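Local atomic coordinates of putative glucoamylase (Bacteroides uniformis, PDB entry 4GL3), a protein that is probably a glucoamylase-type glycoside hydrolase that releases glucose from a polysaccharide or oligosaccharide. Residues Q23-R28 against R354-Y359. Numbering follows the deposited sequence.
Sequences QKQTFR and RLWGEY
A small beta hairpin, strands 356-357 and 360-361, packs at the surface on the C-terminal part of helix 15-27 and R28 through Q25, W356, E358 and Y359. CG of Q25 lies anti to the backbone N (chi1 -163°), and the chain then bends at chi2. This lays it obliquely against the indole of W356, with CG of Q25 3.5 Å from CZ2 of W356. Amide and indole planes are 21° apart. NE2 of Q25 donates a nearly straight bond to O of G357 at 3.1 Å. The oxygen lies in the amide plane, but the nitrogen sits above the carbonyl plane. The hairpin connects helix 352-355 to the chain that leads on to helix 378-393, one of the long helices of this helix-rich chain, whose family points to a glucoamylase-like fold. An alanine in place of Q25 would probably leave the G357 carbonyl without this donor and open a gap beside W356. OE1 of Q25 lies over one face of the R28 guanidinium. NH1 of R28 bonds to O of E358 at 3.1 Å, on a lone pair. NH1 of R28 also forms a long salt bridge, 3.5 Å, to OE1 of E358. CB of R28 meets the ring edge of Y359 at CD1, 3.7 Å away. CG of E358 covers one face of that ring. CA of T26 makes a CA-H...O contact of 3.4 Å with O of Y359, while OG1 of T26 bonds to O of V22.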
loop_
_atom_site.group_PDB
_atom_site.type_symbol
_atom_site.label_atom_id
_atom_site.label_comp_id
_atom_site.label_asym_id
_atom_site.label_seq_id
_atom_site.Cartn_x
_atom_site.Cartn_y
_atom_site.Cartn_z
ATOM N N GLN A 23 -10.696 0.746 12.399
ATOM C CA GLN A 23 -9.397 1.401 12.448
ATOM C C GLN A 23 -8.658 1.110 13.756
ATOM O O GLN A 23 -7.456 0.834 13.759
ATOM C CB GLN A 23 -9.580 2.914 12.287
ATOM C CG GLN A 23 -10.029 3.366 10.913
ATOM C CD GLN A 23 -10.058 4.888 10.839
ATOM O OE1 GLN A 23 -10.923 5.509 11.468
ATOM N NE2 GLN A 23 -9.088 5.499 10.109
ATOM N N LYS A 24 -9.369 1.188 14.871
ATOM C CA LYS A 24 -8.771 0.982 16.187
ATOM C C LYS A 24 -8.292 -0.454 16.391
ATOM O O LYS A 24 -7.221 -0.662 16.922
ATOM C CB LYS A 24 -9.780 1.320 17.265
ATOM C CG LYS A 24 -9.271 1.361 18.728
ATOM C CD LYS A 24 -10.480 1.760 19.613
ATOM C CE LYS A 24 -10.175 1.854 21.092
ATOM N NZ LYS A 24 -9.171 2.907 21.354
ATOM N N GLN A 25 -9.106 -1.435 16.014
ATOM C CA GLN A 25 -8.730 -2.829 16.194
ATOM C C GLN A 25 -7.550 -3.193 15.279
ATOM O O GLN A 25 -6.615 -3.878 15.712
ATOM C CB GLN A 25 -9.912 -3.774 15.930
ATOM C CG GLN A 25 -9.710 -5.187 16.502
ATOM C CD GLN A 25 -10.291 -5.335 17.889
ATOM O OE1 GLN A 25 -10.458 -4.348 18.613
ATOM N NE2 GLN A 25 -10.624 -6.549 18.256
ATOM N N THR A 26 -7.582 -2.715 14.038
ATOM C CA THR A 26 -6.539 -3.015 13.066
ATOM C C THR A 26 -5.226 -2.323 13.471
ATOM O O THR A 26 -4.138 -2.830 13.224
ATOM C CB THR A 26 -7.017 -2.668 11.621
ATOM O OG1 THR A 26 -8.344 -3.214 11.411
ATOM C CG2 THR A 26 -6.064 -3.221 10.543
ATOM N N PHE A 27 -5.341 -1.161 14.093
ATOM C CA PHE A 27 -4.188 -0.380 14.533
ATOM C C PHE A 27 -3.291 -1.200 15.483
ATOM O O PHE A 27 -2.069 -1.009 15.526
ATOM C CB PHE A 27 -4.665 0.934 15.164
ATOM C CG PHE A 27 -3.572 1.804 15.709
ATOM C CD1 PHE A 27 -2.785 2.553 14.863
ATOM C CD2 PHE A 27 -3.357 1.891 17.063
ATOM C CE1 PHE A 27 -1.788 3.375 15.365
ATOM C CE2 PHE A 27 -2.354 2.696 17.584
ATOM C CZ PHE A 27 -1.568 3.452 16.726
ATOM N N ARG A 28 -3.899 -2.098 16.244
ATOM C CA ARG A 28 -3.149 -2.982 17.136
ATOM C C ARG A 28 -2.018 -3.738 16.398
ATOM O O ARG A 28 -1.004 -4.020 17.001
ATOM C CB ARG A 28 -4.075 -4.009 17.795
ATOM C CG ARG A 28 -4.977 -3.488 18.896
ATOM C CD ARG A 28 -6.054 -4.518 19.183
ATOM N NE ARG A 28 -6.987 -4.163 20.245
ATOM C CZ ARG A 28 -7.908 -4.993 20.740
ATOM N NH1 ARG A 28 -8.043 -6.237 20.252
ATOM N NH2 ARG A 28 -8.682 -4.596 21.735
ATOM N N ARG A 354 -16.493 -15.473 12.931
ATOM C CA ARG A 354 -15.394 -16.259 12.358
ATOM C C ARG A 354 -14.328 -15.424 11.676
ATOM O O ARG A 354 -13.187 -15.877 11.517
ATOM C CB ARG A 354 -15.949 -17.332 11.421
ATOM C CG ARG A 354 -16.740 -18.388 12.184
ATOM C CD ARG A 354 -17.094 -19.588 11.336
ATOM N NE ARG A 354 -15.923 -20.315 10.878
ATOM C CZ ARG A 354 -15.998 -21.379 10.098
ATOM N NH1 ARG A 354 -17.188 -21.805 9.717
ATOM N NH2 ARG A 354 -14.899 -22.003 9.697
ATOM N N LEU A 355 -14.648 -14.188 11.317
ATOM C CA LEU A 355 -13.700 -13.318 10.577
ATOM C C LEU A 355 -13.050 -12.205 11.413
ATOM O O LEU A 355 -12.004 -11.676 11.059
ATOM C CB LEU A 355 -14.447 -12.673 9.408
ATOM C CG LEU A 355 -13.708 -11.856 8.344
ATOM C CD1 LEU A 355 -12.624 -12.698 7.691
ATOM C CD2 LEU A 355 -14.726 -11.374 7.304
ATOM N N TRP A 356 -13.689 -11.804 12.507
ATOM C CA TRP A 356 -13.207 -10.645 13.287
ATOM C C TRP A 356 -12.410 -11.181 14.450
ATOM O O TRP A 356 -12.866 -12.076 15.112
ATOM C CB TRP A 356 -14.409 -9.850 13.828
ATOM C CG TRP A 356 -14.076 -8.695 14.731
ATOM C CD1 TRP A 356 -14.166 -8.665 16.087
ATOM C CD2 TRP A 356 -13.630 -7.394 14.325
ATOM N NE1 TRP A 356 -13.781 -7.423 16.559
ATOM C CE2 TRP A 356 -13.456 -6.627 15.490
ATOM C CE3 TRP A 356 -13.381 -6.803 13.083
ATOM C CZ2 TRP A 356 -13.039 -5.298 15.455
ATOM C CZ3 TRP A 356 -12.970 -5.488 13.044
ATOM C CH2 TRP A 356 -12.810 -4.739 14.219
ATOM N N GLY A 357 -11.257 -10.620 14.746
ATOM C CA GLY A 357 -10.494 -11.097 15.914
ATOM C C GLY A 357 -9.575 -10.004 16.411
ATOM O O GLY A 357 -9.834 -8.808 16.210
ATOM N N GLU A 358 -8.478 -10.416 17.026
ATOM C CA GLU A 358 -7.600 -9.524 17.755
ATOM C C GLU A 358 -7.102 -8.307 16.972
ATOM O O GLU A 358 -7.021 -7.225 17.532
ATOM C CB GLU A 358 -6.413 -10.320 18.285
ATOM C CG GLU A 358 -5.363 -9.487 19.003
ATOM C CD GLU A 358 -5.766 -9.001 20.385
ATOM O OE1 GLU A 358 -6.820 -9.428 20.941
ATOM O OE2 GLU A 358 -4.971 -8.186 20.928
ATOM N N TYR A 359 -6.771 -8.475 15.693
ATOM C CA TYR A 359 -6.152 -7.403 14.890
ATOM C C TYR A 359 -7.084 -6.929 13.778
ATOM O O TYR A 359 -6.639 -6.440 12.736
ATOM C CB TYR A 359 -4.798 -7.863 14.301
ATOM C CG TYR A 359 -3.784 -8.238 15.358
ATOM C CD1 TYR A 359 -3.324 -7.298 16.253
ATOM C CD2 TYR A 359 -3.305 -9.544 15.479
ATOM C CE1 TYR A 359 -2.420 -7.618 17.244
ATOM C CE2 TYR A 359 -2.392 -9.877 16.462
ATOM C CZ TYR A 359 -1.954 -8.895 17.339
ATOM O OH TYR A 359 -1.069 -9.173 18.341
#